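Local coordinates for soluble lytic murein transglycosylase (Pseudomonas aeruginosa, PDB 5OHU), which probably cleaves the glycan strands of peptidoglycan as a lytic transglycosylase, taking part in both exolytic and endolytic turnover of the cell wall, at residues A[343-348]-A[380-385]; A[415-420]-A[451-456]. All coordinates share one frame; numbering follows the deposited sequence.

Overall arrangement
From the N terminus, helix follows helix round a large ring. Contact 1 comes first along the chain: helix 341-354 meets the end of helix 374-383, closing a loop of 31 residues that includes helix 360-368. Contact 2 opens later, in the L domain, where the end of helix 408-418 meets the turn between helices 438-450 and 454-463, closing a mostly helical loop of 30 residues. The loops follow in series, neither nested nor crossed; the centres of contacts 1 and 2 are about 41 Å apart and their nearest atoms about 24 Å. Contact 1 ties helices 341-354 and 374-383 to helix 595-600 through Asp596, whereas beside contact 2 Arg419 reaches Asp35 of helix 33-41, bringing late helices back to the N-terminal region.

Contact 1: residues A[343-348]-A[380-385]; sequences WRYWQA and ADRLSV
Tyr345 reaches across from helix 341-354 with its phenol, and the hydroxyl meets the side of the Arg382 side chain near the end of helix 374-383. The joining bond runs from Arg382 NE to Tyr345 OH, 3.0 Å long and almost straight, with an angle of 177° at the hydrogen. The hydroxyl oxygen lies in the guanidinium plane, so it is met by the N-H at the edge of the group and not by its face. Ring and guanidinium are nearly coplanar, 23° apart, while the two side chains cross at about a right angle. The aliphatic stem lies at the edge of the phenol: Arg382 CG, near the ring plane, is 4.0 Å from Tyr345 CE1. Chi1 sets CG there, and the bend at chi2 (-80°) then turns CD and NE toward the hydroxyl.

Neither polar group stops at this bond. Asp596 OD2, on helix 595-600, forms a salt bridge with Arg382 NH2 and a hydrogen bond with Tyr345 OH, so one carboxylate oxygen is shared by both partners. The bonds NE to OH, OH to OD2 and OD2 to NH2 close a circuit, which should restrain the rotation of the guanidinium. On the tyrosine's own helix, Tyr345 CE2 lies 3.7 Å above the Trp346 ring, over its centre, and Trp346 NE1 is hydrogen-bonded to Glu600 OE1. Helix 360-368 packs on the tyrosine as well, through Leu368. Just past Arg382, a Schellman motif at Ser384 ends the helix.

Three helices distant in sequence are thus joined by a tyrosine-arginine-aspartate network, linking the stacked helices of a Slt70-like alpha-superhelical ring to the transglycosylase SLT domain.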
loop_
_atom_site.group_PDB
_atom_site.type_symbol
_atom_site.label_atom_id
_atom_site.label_comp_id
_atom_site.label_asym_id
_atom_site.label_seq_id
_atom_site.Cartn_x
_atom_site.Cartn_y
_atom_site.Cartn_z
ATOM N N TRP A 343 -20.682 3.299 -0.275
ATOM C CA TRP A 343 -21.853 3.029 -1.100
ATOM C C TRP A 343 -23.154 3.206 -0.342
ATOM O O TRP A 343 -24.194 3.418 -0.981
ATOM C CB TRP A 343 -21.752 1.641 -1.741
ATOM C CG TRP A 343 -20.566 1.637 -2.630
ATOM C CD1 TRP A 343 -19.401 0.908 -2.487
ATOM C CD2 TRP A 343 -20.362 2.502 -3.744
ATOM N NE1 TRP A 343 -18.512 1.259 -3.470
ATOM C CE2 TRP A 343 -19.078 2.229 -4.257
ATOM C CE3 TRP A 343 -21.154 3.468 -4.377
ATOM C CZ2 TRP A 343 -18.569 2.889 -5.370
ATOM C CZ3 TRP A 343 -20.644 4.126 -5.469
ATOM C CH2 TRP A 343 -19.363 3.836 -5.958
ATOM N N ARG A 344 -23.124 3.181 0.992
ATOM C CA ARG A 344 -24.291 3.659 1.732
ATOM C C ARG A 344 -24.499 5.141 1.465
ATOM O O ARG A 344 -25.632 5.595 1.248
ATOM C CB ARG A 344 -24.133 3.393 3.233
ATOM C CG ARG A 344 -24.342 1.929 3.633
ATOM C CD ARG A 344 -24.345 1.744 5.142
ATOM N NE ARG A 344 -22.969 1.634 5.615
ATOM C CZ ARG A 344 -22.517 2.077 6.786
ATOM N NH1 ARG A 344 -23.345 2.667 7.639
ATOM N NH2 ARG A 344 -21.233 1.910 7.092
ATOM N N TYR A 345 -23.409 5.912 1.436
ATOM C CA TYR A 345 -23.558 7.322 1.109
ATOM C C TYR A 345 -24.098 7.499 -0.301
ATOM O O TYR A 345 -25.041 8.265 -0.517
ATOM C CB TYR A 345 -22.236 8.086 1.264
ATOM C CG TYR A 345 -22.397 9.504 0.757
ATOM C CD1 TYR A 345 -23.079 10.463 1.529
ATOM C CD2 TYR A 345 -21.916 9.876 -0.504
ATOM C CE1 TYR A 345 -23.276 11.752 1.071
ATOM C CE2 TYR A 345 -22.093 11.167 -0.976
ATOM C CZ TYR A 345 -22.774 12.101 -0.180
ATOM O OH TYR A 345 -22.954 13.385 -0.645
ATOM N N TRP A 346 -23.493 6.826 -1.287
ATOM C CA TRP A 346 -23.900 7.103 -2.659
ATOM C C TRP A 346 -25.287 6.551 -2.973
ATOM O O TRP A 346 -25.989 7.125 -3.811
ATOM C CB TRP A 346 -22.837 6.605 -3.638
ATOM C CG TRP A 346 -21.687 7.604 -3.702
ATOM C CD1 TRP A 346 -20.414 7.427 -3.246
ATOM C CD2 TRP A 346 -21.753 8.959 -4.187
ATOM N NE1 TRP A 346 -19.668 8.571 -3.445
ATOM C CE2 TRP A 346 -20.470 9.530 -4.011
ATOM C CE3 TRP A 346 -22.769 9.742 -4.748
ATOM C CZ2 TRP A 346 -20.178 10.854 -4.385
ATOM C CZ3 TRP A 346 -22.480 11.063 -5.129
ATOM C CH2 TRP A 346 -21.199 11.599 -4.949
ATOM N N GLN A 347 -25.740 5.513 -2.269
ATOM C CA GLN A 347 -27.128 5.098 -2.442
ATOM C C GLN A 347 -28.091 6.213 -2.033
ATOM O O GLN A 347 -29.013 6.561 -2.783
ATOM C CB GLN A 347 -27.418 3.826 -1.652
ATOM C CG GLN A 347 -28.898 3.483 -1.690
ATOM C CD GLN A 347 -29.183 2.088 -1.161
ATOM O OE1 GLN A 347 -29.787 1.933 -0.115
ATOM N NE2 GLN A 347 -28.727 1.069 -1.884
ATOM N N ALA A 348 -27.890 6.780 -0.839
ATOM C CA ALA A 348 -28.717 7.898 -0.394
ATOM C C ALA A 348 -28.587 9.096 -1.333
ATOM O O ALA A 348 -29.591 9.711 -1.705
ATOM C CB ALA A 348 -28.330 8.296 1.032
ATOM N N ALA A 380 -23.770 13.669 7.213
ATOM C CA ALA A 380 -24.209 14.695 8.156
ATOM C C ALA A 380 -24.372 16.039 7.458
ATOM O O ALA A 380 -25.336 16.770 7.714
ATOM C CB ALA A 380 -23.227 14.808 9.315
ATOM N N ASP A 381 -23.451 16.373 6.552
ATOM C CA ASP A 381 -23.588 17.615 5.803
ATOM C C ASP A 381 -24.866 17.632 4.970
ATOM O O ASP A 381 -25.532 18.665 4.873
ATOM C CB ASP A 381 -22.377 17.831 4.906
ATOM C CG ASP A 381 -22.567 18.993 3.965
ATOM O OD1 ASP A 381 -22.433 20.145 4.424
ATOM O OD2 ASP A 381 -22.854 18.756 2.774
ATOM N N ARG A 382 -25.220 16.504 4.352
ATOM C CA ARG A 382 -26.444 16.482 3.560
ATOM C C ARG A 382 -27.682 16.630 4.429
ATOM O O ARG A 382 -28.682 17.186 3.982
ATOM C CB ARG A 382 -26.534 15.205 2.719
ATOM C CG ARG A 382 -25.405 15.065 1.729
ATOM C CD ARG A 382 -25.702 15.936 0.514
ATOM N NE ARG A 382 -24.563 15.964 -0.413
ATOM C CZ ARG A 382 -24.190 16.980 -1.194
ATOM N NH1 ARG A 382 -24.853 18.120 -1.168
ATOM N NH2 ARG A 382 -23.161 16.833 -2.029
ATOM N N LEU A 383 -27.635 16.152 5.666
ATOM C CA LEU A 383 -28.715 16.366 6.613
ATOM C C LEU A 383 -28.629 17.721 7.317
ATOM O O LEU A 383 -29.567 18.081 8.025
ATOM C CB LEU A 383 -28.717 15.246 7.661
ATOM C CG LEU A 383 -29.066 13.804 7.271
ATOM C CD1 LEU A 383 -28.739 12.851 8.421
ATOM C CD2 LEU A 383 -30.542 13.665 6.882
ATOM N N SER A 384 -27.525 18.456 7.164
ATOM C CA SER A 384 -27.284 19.705 7.905
ATOM C C SER A 384 -27.412 19.502 9.417
ATOM O O SER A 384 -28.083 20.264 10.123
ATOM C CB SER A 384 -28.217 20.822 7.431
ATOM O OG SER A 384 -28.042 21.069 6.053
ATOM N N VAL A 385 -26.777 18.452 9.913
ATOM C CA VAL A 385 -26.732 18.192 11.350
ATOM C C VAL A 385 -25.275 18.284 11.774
ATOM O O VAL A 385 -24.366 18.171 10.932
ATOM C CB VAL A 385 -27.363 16.827 11.707
ATOM C CG1 VAL A 385 -28.824 16.773 11.221
ATOM C CG2 VAL A 385 -26.548 15.694 11.133
#

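Contact 2: residues A[415-420]-A[451-456]; sequences EFFNRG and MQWYFP
Phe417 and Trp453 form a T-shaped (edge-to-face) pair: the phenylalanine turns its edge toward the face of the indole, with the planes at 86° and the Phe417 ring centroid 4.7 Å from that of the Trp453 six-membered ring. This is aromatic packing between a helix and an interhelical turn of the L domain, whose sequence family belongs to the TPR clan. With CG anti to the backbone N (chi1 -174°), Phe417 extends from the last turn of helix 408-418 toward the turn that joins helices 438-450 and 454-463. CD1 and CE1 lead, CD1 over the CZ2-CH2 side of the six-membered ring and CE1 near CE2 and NE1. Trp453 occupies the N-cap position of helix 454-463 and also touches Val422 of helix 422-433, so the indole links three helices.

Met451 and Phe417 extend toward each other from opposite directions, the methyl meeting one face of the ring in a CH-pi contact: Met451 CE is 3.5 Å from the Phe417 ring centroid, 16° off the ring normal. The sulfur adds a longer Met-aromatic approach, with Met451 SD 5.1 Å from the same centroid. The bend at the thioether places the methyl ahead of the sulfur, and Met451 CE comes to 3.4 Å from Phe417 CG.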
loop_
_atom_site.group_PDB
_atom_site.type_symbol
_atom_site.label_atom_id
_atom_site.label_comp_id
_atom_site.label_asym_id
_atom_site.label_seq_id
_atom_site.Cartn_x
_atom_site.Cartn_y
_atom_site.Cartn_z
ATOM N N GLU A 415 14.543 0.313 25.612
ATOM C CA GLU A 415 15.974 0.528 25.791
ATOM C C GLU A 415 16.612 1.077 24.525
ATOM O O GLU A 415 17.463 1.968 24.595
ATOM C CB GLU A 415 16.655 -0.771 26.214
ATOM C CG GLU A 415 18.103 -0.583 26.585
ATOM C CD GLU A 415 18.271 0.418 27.705
ATOM O OE1 GLU A 415 17.505 0.335 28.691
ATOM O OE2 GLU A 415 19.154 1.295 27.590
ATOM N N PHE A 416 16.220 0.554 23.360
ATOM C CA PHE A 416 16.676 1.126 22.096
ATOM C C PHE A 416 16.389 2.617 22.046
ATOM O O PHE A 416 17.240 3.418 21.644
ATOM C CB PHE A 416 15.989 0.426 20.921
ATOM C CG PHE A 416 16.667 -0.835 20.480
ATOM C CD1 PHE A 416 18.047 -0.900 20.383
ATOM C CD2 PHE A 416 15.922 -1.957 20.166
ATOM C CE1 PHE A 416 18.669 -2.061 19.977
ATOM C CE2 PHE A 416 16.536 -3.126 19.763
ATOM C CZ PHE A 416 17.910 -3.179 19.667
ATOM N N PHE A 417 15.178 2.999 22.458
ATOM C CA PHE A 417 14.755 4.394 22.407
ATOM C C PHE A 417 15.640 5.276 23.284
ATOM O O PHE A 417 16.183 6.286 22.819
ATOM C CB PHE A 417 13.289 4.488 22.834
ATOM C CG PHE A 417 12.693 5.858 22.684
ATOM C CD1 PHE A 417 12.117 6.254 21.483
ATOM C CD2 PHE A 417 12.684 6.744 23.750
ATOM C CE1 PHE A 417 11.558 7.515 21.345
ATOM C CE2 PHE A 417 12.128 8.001 23.618
ATOM C CZ PHE A 417 11.563 8.388 22.413
ATOM N N ASN A 418 15.797 4.905 24.559
ATOM C CA ASN A 418 16.592 5.711 25.485
ATOM C C ASN A 418 18.018 5.888 24.985
ATOM O O ASN A 418 18.601 6.971 25.119
ATOM C CB ASN A 418 16.597 5.070 26.871
ATOM C CG ASN A 418 15.201 4.889 27.434
ATOM O OD1 ASN A 418 14.272 5.625 27.082
ATOM N ND2 ASN A 418 15.044 3.905 28.319
ATOM N N ARG A 419 18.596 4.840 24.403
ATOM C CA ARG A 419 19.940 4.928 23.855
ATOM C C ARG A 419 19.999 5.690 22.537
ATOM O O ARG A 419 21.097 5.919 22.022
ATOM C CB ARG A 419 20.513 3.528 23.660
ATOM C CG ARG A 419 20.464 2.648 24.886
ATOM C CD ARG A 419 20.796 1.222 24.484
ATOM N NE ARG A 419 21.811 1.204 23.432
ATOM C CZ ARG A 419 23.108 1.007 23.651
ATOM N NH1 ARG A 419 23.968 1.016 22.637
ATOM N NH2 ARG A 419 23.545 0.797 24.885
ATOM N N GLY A 420 18.858 6.082 21.974
ATOM C CA GLY A 420 18.831 6.829 20.734
ATOM C C GLY A 420 18.744 6.002 19.466
ATOM O O GLY A 420 18.599 6.583 18.381
ATOM N N MET A 451 5.567 8.649 24.553
ATOM C CA MET A 451 6.948 8.853 24.147
ATOM C C MET A 451 7.085 9.887 23.034
ATOM O O MET A 451 8.186 10.060 22.498
ATOM C CB MET A 451 7.562 7.522 23.702
ATOM C CG MET A 451 7.564 6.446 24.788
ATOM S SD MET A 451 7.854 4.788 24.130
ATOM C CE MET A 451 9.456 5.017 23.374
ATOM N N GLN A 452 5.992 10.573 22.676
ATOM C CA GLN A 452 5.960 11.517 21.553
ATOM C C GLN A 452 6.240 10.804 20.240
ATOM O O GLN A 452 6.817 11.371 19.310
ATOM C CB GLN A 452 6.935 12.686 21.748
ATOM C CG GLN A 452 6.410 13.820 22.626
ATOM C CD GLN A 452 5.806 13.327 23.927
ATOM O OE1 GLN A 452 6.519 12.886 24.828
ATOM N NE2 GLN A 452 4.479 13.390 24.027
ATOM N N TRP A 453 5.832 9.543 20.158
ATOM C CA TRP A 453 6.025 8.761 18.950
ATOM C C TRP A 453 4.691 8.649 18.229
ATOM O O TRP A 453 4.022 7.612 18.220
ATOM C CB TRP A 453 6.646 7.425 19.280
ATOM C CG TRP A 453 8.052 7.548 18.976
ATOM C CD1 TRP A 453 8.726 8.713 18.753
ATOM C CD2 TRP A 453 8.990 6.497 18.805
ATOM N NE1 TRP A 453 10.029 8.452 18.459
ATOM C CE2 TRP A 453 10.220 7.095 18.486
ATOM C CE3 TRP A 453 8.912 5.106 18.894
ATOM C CZ2 TRP A 453 11.364 6.352 18.268
ATOM C CZ3 TRP A 453 10.045 4.367 18.664
ATOM C CH2 TRP A 453 11.260 4.990 18.355
ATOM N N TYR A 454 4.350 9.758 17.569
ATOM C CA TYR A 454 3.005 9.961 17.053
ATOM C C TYR A 454 2.646 8.936 15.994
ATOM O O TYR A 454 1.559 8.351 16.047
ATOM C CB TYR A 454 2.882 11.396 16.534
ATOM C CG TYR A 454 3.219 12.381 17.638
ATOM C CD1 TYR A 454 2.582 12.292 18.880
ATOM C CD2 TYR A 454 4.201 13.361 17.469
ATOM C CE1 TYR A 454 2.893 13.159 19.909
ATOM C CE2 TYR A 454 4.512 14.231 18.493
ATOM C CZ TYR A 454 3.856 14.122 19.709
ATOM O OH TYR A 454 4.157 14.980 20.732
ATOM N N PHE A 455 3.551 8.673 15.038
ATOM C CA PHE A 455 3.213 7.691 14.005
ATOM C C PHE A 455 3.119 6.274 14.553
ATOM O O PHE A 455 2.124 5.590 14.255
ATOM C CB PHE A 455 4.192 7.777 12.834
ATOM C CG PHE A 455 3.889 6.806 11.731
ATOM C CD1 PHE A 455 2.594 6.671 11.249
ATOM C CD2 PHE A 455 4.891 6.028 11.180
ATOM C CE1 PHE A 455 2.305 5.770 10.240
ATOM C CE2 PHE A 455 4.615 5.132 10.170
ATOM C CZ PHE A 455 3.320 4.999 9.697
ATOM N N PRO A 456 4.084 5.757 15.324
ATOM C CA PRO A 456 3.855 4.445 15.958
ATOM C C PRO A 456 2.523 4.375 16.694
ATOM O O PRO A 456 1.796 3.387 16.564
ATOM C CB PRO A 456 5.053 4.305 16.908
ATOM C CG PRO A 456 6.131 5.099 16.257
ATOM C CD PRO A 456 5.432 6.280 15.630
#